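Probable glutamine-binding lipoprotein GlnH (GLNBP) (Mycobacterium tuberculosis, PDB 6H20) probably serves as an extracellular amino-acid-binding lipoprotein, apparently specific for aspartate and also able to bind asparagine, in signalling that controls glutamate metabolism. Local coordinates at residues A[139-144]-A[233-238]. Sequence-based numbering, arbitrary orientation.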
loop_
_atom_site.group_PDB
_atom_site.type_symbol
_atom_site.label_atom_id
_atom_site.label_comp_id
_atom_site.label_asym_id
_atom_site.label_seq_id
_atom_site.Cartn_x
_atom_site.Cartn_y
_atom_site.Cartn_z
ATOM N N LEU A 139 -6.611 5.643 2.536
ATOM C CA LEU A 139 -6.794 4.645 3.581
ATOM C C LEU A 139 -5.633 4.829 4.537
ATOM O O LEU A 139 -4.510 5.060 4.091
ATOM C CB LEU A 139 -6.743 3.231 2.984
ATOM C CG LEU A 139 -7.076 2.084 3.943
ATOM C CD1 LEU A 139 -8.528 2.154 4.359
ATOM C CD2 LEU A 139 -6.789 0.746 3.266
ATOM N N ASP A 140 -5.900 4.749 5.840
ATOM C CA ASP A 140 -4.859 4.948 6.846
ATOM C C ASP A 140 -4.656 3.656 7.624
ATOM O O ASP A 140 -5.532 3.248 8.398
ATOM C CB ASP A 140 -5.213 6.095 7.791
ATOM C CG ASP A 140 -4.072 6.446 8.714
ATOM O OD1 ASP A 140 -2.915 6.478 8.237
ATOM O OD2 ASP A 140 -4.327 6.697 9.916
ATOM N N ALA A 141 -3.510 3.022 7.430
ATOM C CA ALA A 141 -3.183 1.768 8.097
ATOM C C ALA A 141 -2.087 2.007 9.135
ATOM O O ALA A 141 -1.568 3.115 9.292
ATOM C CB ALA A 141 -2.766 0.717 7.064
ATOM N N ASN A 142 -1.745 0.958 9.878
ATOM C CA ASN A 142 -0.657 1.089 10.839
ATOM C C ASN A 142 0.095 -0.226 10.935
ATOM O O ASN A 142 -0.521 -1.302 10.949
ATOM C CB ASN A 142 -1.148 1.506 12.225
ATOM C CG ASN A 142 -0.092 2.283 12.995
ATOM O OD1 ASN A 142 0.960 1.737 13.346
ATOM N ND2 ASN A 142 -0.363 3.568 13.255
ATOM N N GLN A 143 1.424 -0.128 11.027
ATOM C CA GLN A 143 2.269 -1.321 11.052
ATOM C C GLN A 143 2.062 -2.096 12.351
ATOM O O GLN A 143 2.140 -1.521 13.446
ATOM C CB GLN A 143 3.739 -0.917 10.928
ATOM C CG GLN A 143 4.688 -2.131 10.889
ATOM C CD GLN A 143 6.052 -1.762 10.328
ATOM O OE1 GLN A 143 6.261 -0.644 9.850
ATOM N NE2 GLN A 143 6.993 -2.705 10.395
ATOM N N ARG A 144 1.839 -3.409 12.234
ATOM C CA ARG A 144 1.707 -4.283 13.405
ATOM C C ARG A 144 2.494 -5.570 13.153
ATOM O O ARG A 144 3.335 -5.640 12.250
ATOM C CB ARG A 144 0.231 -4.515 13.773
ATOM C CG ARG A 144 -0.494 -3.216 14.155
ATOM C CD ARG A 144 -1.902 -3.467 14.671
ATOM N NE ARG A 144 -1.867 -4.156 15.957
ATOM C CZ ARG A 144 -2.937 -4.706 16.528
ATOM N NH1 ARG A 144 -4.116 -4.640 15.920
ATOM N NH2 ARG A 144 -2.832 -5.319 17.702
ATOM N N GLN A 233 0.715 4.479 8.366
ATOM C CA GLN A 233 0.874 4.148 6.946
ATOM C C GLN A 233 -0.282 4.766 6.179
ATOM O O GLN A 233 -1.303 4.117 5.910
ATOM C CB GLN A 233 0.905 2.628 6.745
ATOM C CG GLN A 233 1.895 1.911 7.662
ATOM C CD GLN A 233 3.359 2.206 7.348
ATOM O OE1 GLN A 233 3.724 2.507 6.211
ATOM N NE2 GLN A 233 4.205 2.102 8.362
ATOM N N PRO A 234 -0.168 6.039 5.813
ATOM C CA PRO A 234 -1.254 6.693 5.068
ATOM C C PRO A 234 -1.104 6.454 3.574
ATOM O O PRO A 234 -0.146 6.949 2.962
ATOM C CB PRO A 234 -1.076 8.175 5.432
ATOM C CG PRO A 234 0.443 8.320 5.677
ATOM C CD PRO A 234 0.981 6.933 6.059
ATOM N N TYR A 235 -2.026 5.700 2.977
ATOM C CA TYR A 235 -1.896 5.326 1.571
ATOM C C TYR A 235 -2.272 6.478 0.652
ATOM O O TYR A 235 -3.294 7.142 0.842
ATOM C CB TYR A 235 -2.833 4.167 1.237
ATOM C CG TYR A 235 -2.520 2.844 1.889
ATOM C CD1 TYR A 235 -1.394 2.659 2.690
ATOM C CD2 TYR A 235 -3.370 1.780 1.703
ATOM C CE1 TYR A 235 -1.126 1.406 3.286
ATOM C CE2 TYR A 235 -3.115 0.544 2.279
ATOM C CZ TYR A 235 -2.004 0.362 3.065
ATOM O OH TYR A 235 -1.779 -0.888 3.625
ATOM N N GLY A 236 -1.465 6.678 -0.382
ATOM C CA GLY A 236 -1.792 7.629 -1.421
ATOM C C GLY A 236 -1.666 6.959 -2.776
ATOM O O GLY A 236 -0.978 5.946 -2.931
ATOM N N VAL A 237 -2.351 7.531 -3.760
ATOM C CA VAL A 237 -2.141 7.143 -5.153
ATOM C C VAL A 237 -0.861 7.815 -5.620
ATOM O O VAL A 237 -0.734 9.040 -5.547
ATOM C CB VAL A 237 -3.331 7.560 -6.028
ATOM C CG1 VAL A 237 -3.040 7.275 -7.504
ATOM C CG2 VAL A 237 -4.599 6.876 -5.558
ATOM N N GLY A 238 0.103 7.011 -6.074
ATOM C CA GLY A 238 1.390 7.538 -6.508
ATOM C C GLY A 238 1.325 7.999 -7.957
ATOM O O GLY A 238 0.730 7.340 -8.804
HETATM O O HOH W 1 7.064 1.923 8.718
#
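With CG anti to its carbonyl carbon (chi1 -67°), the ring of Tyr235 stands off the sheet on the same face as Leu139 and lies beside that side chain, whose own CG is anti to the backbone N; both point the same way. The CD2 methyl of Leu139 meets the ring at Tyr235 CE2, 3.8 Å away, while Ala141 CB sits at the outer end of the ring, 3.9 Å from Tyr235 OH. The hydroxyl is hydrogen-bonded to Asp209 and to Thr211 of helix 210-219, two partners that fix the ring's outer end beside the bound asparagine.

The backbones run antiparallel. Ala141 and Gln233 form a hydrogen-bonded pair: Ala141 N gives a nearly straight bond to Gln233 O (2.9 Å), and Gln233 N returns a more bent one to Ala141 O (2.8 Å), each donor lying well above the carbonyl plane. Next along, Asp140 faces Pro234 in a non-hydrogen-bonded pair, Asp140 OD1 coming to 3.6 Å from Pro234 CA. Tyr235 N then reaches Leu139 O, 2.8 Å away and almost on the C=O axis.

In this family 3 solute-binding protein, of two-lobed periplasmic-binding-protein fold, strands 139-148 and 232-240 are placed as the two crossover strands that join the lobes, consistent with a hinge beside the ligand cleft.

Gln233, bent at chi2 (-68°), folds its CB and CG over the Ala141 carbonyl and crosses the extended chain of Gln143 obliquely. The two amides do not bond directly; a water bridges them, donating to Gln143 OE1 and accepting from Gln233 NE2, at 2.9 Å from each of these two. Gln233 NE2 also hydrogen-bonds Ala231 O. Gln143 NE2 is hydrogen-bonded to Ser207, and Gln233 OE1 to Ser123 and Thr171, both of which line the asparagine pocket.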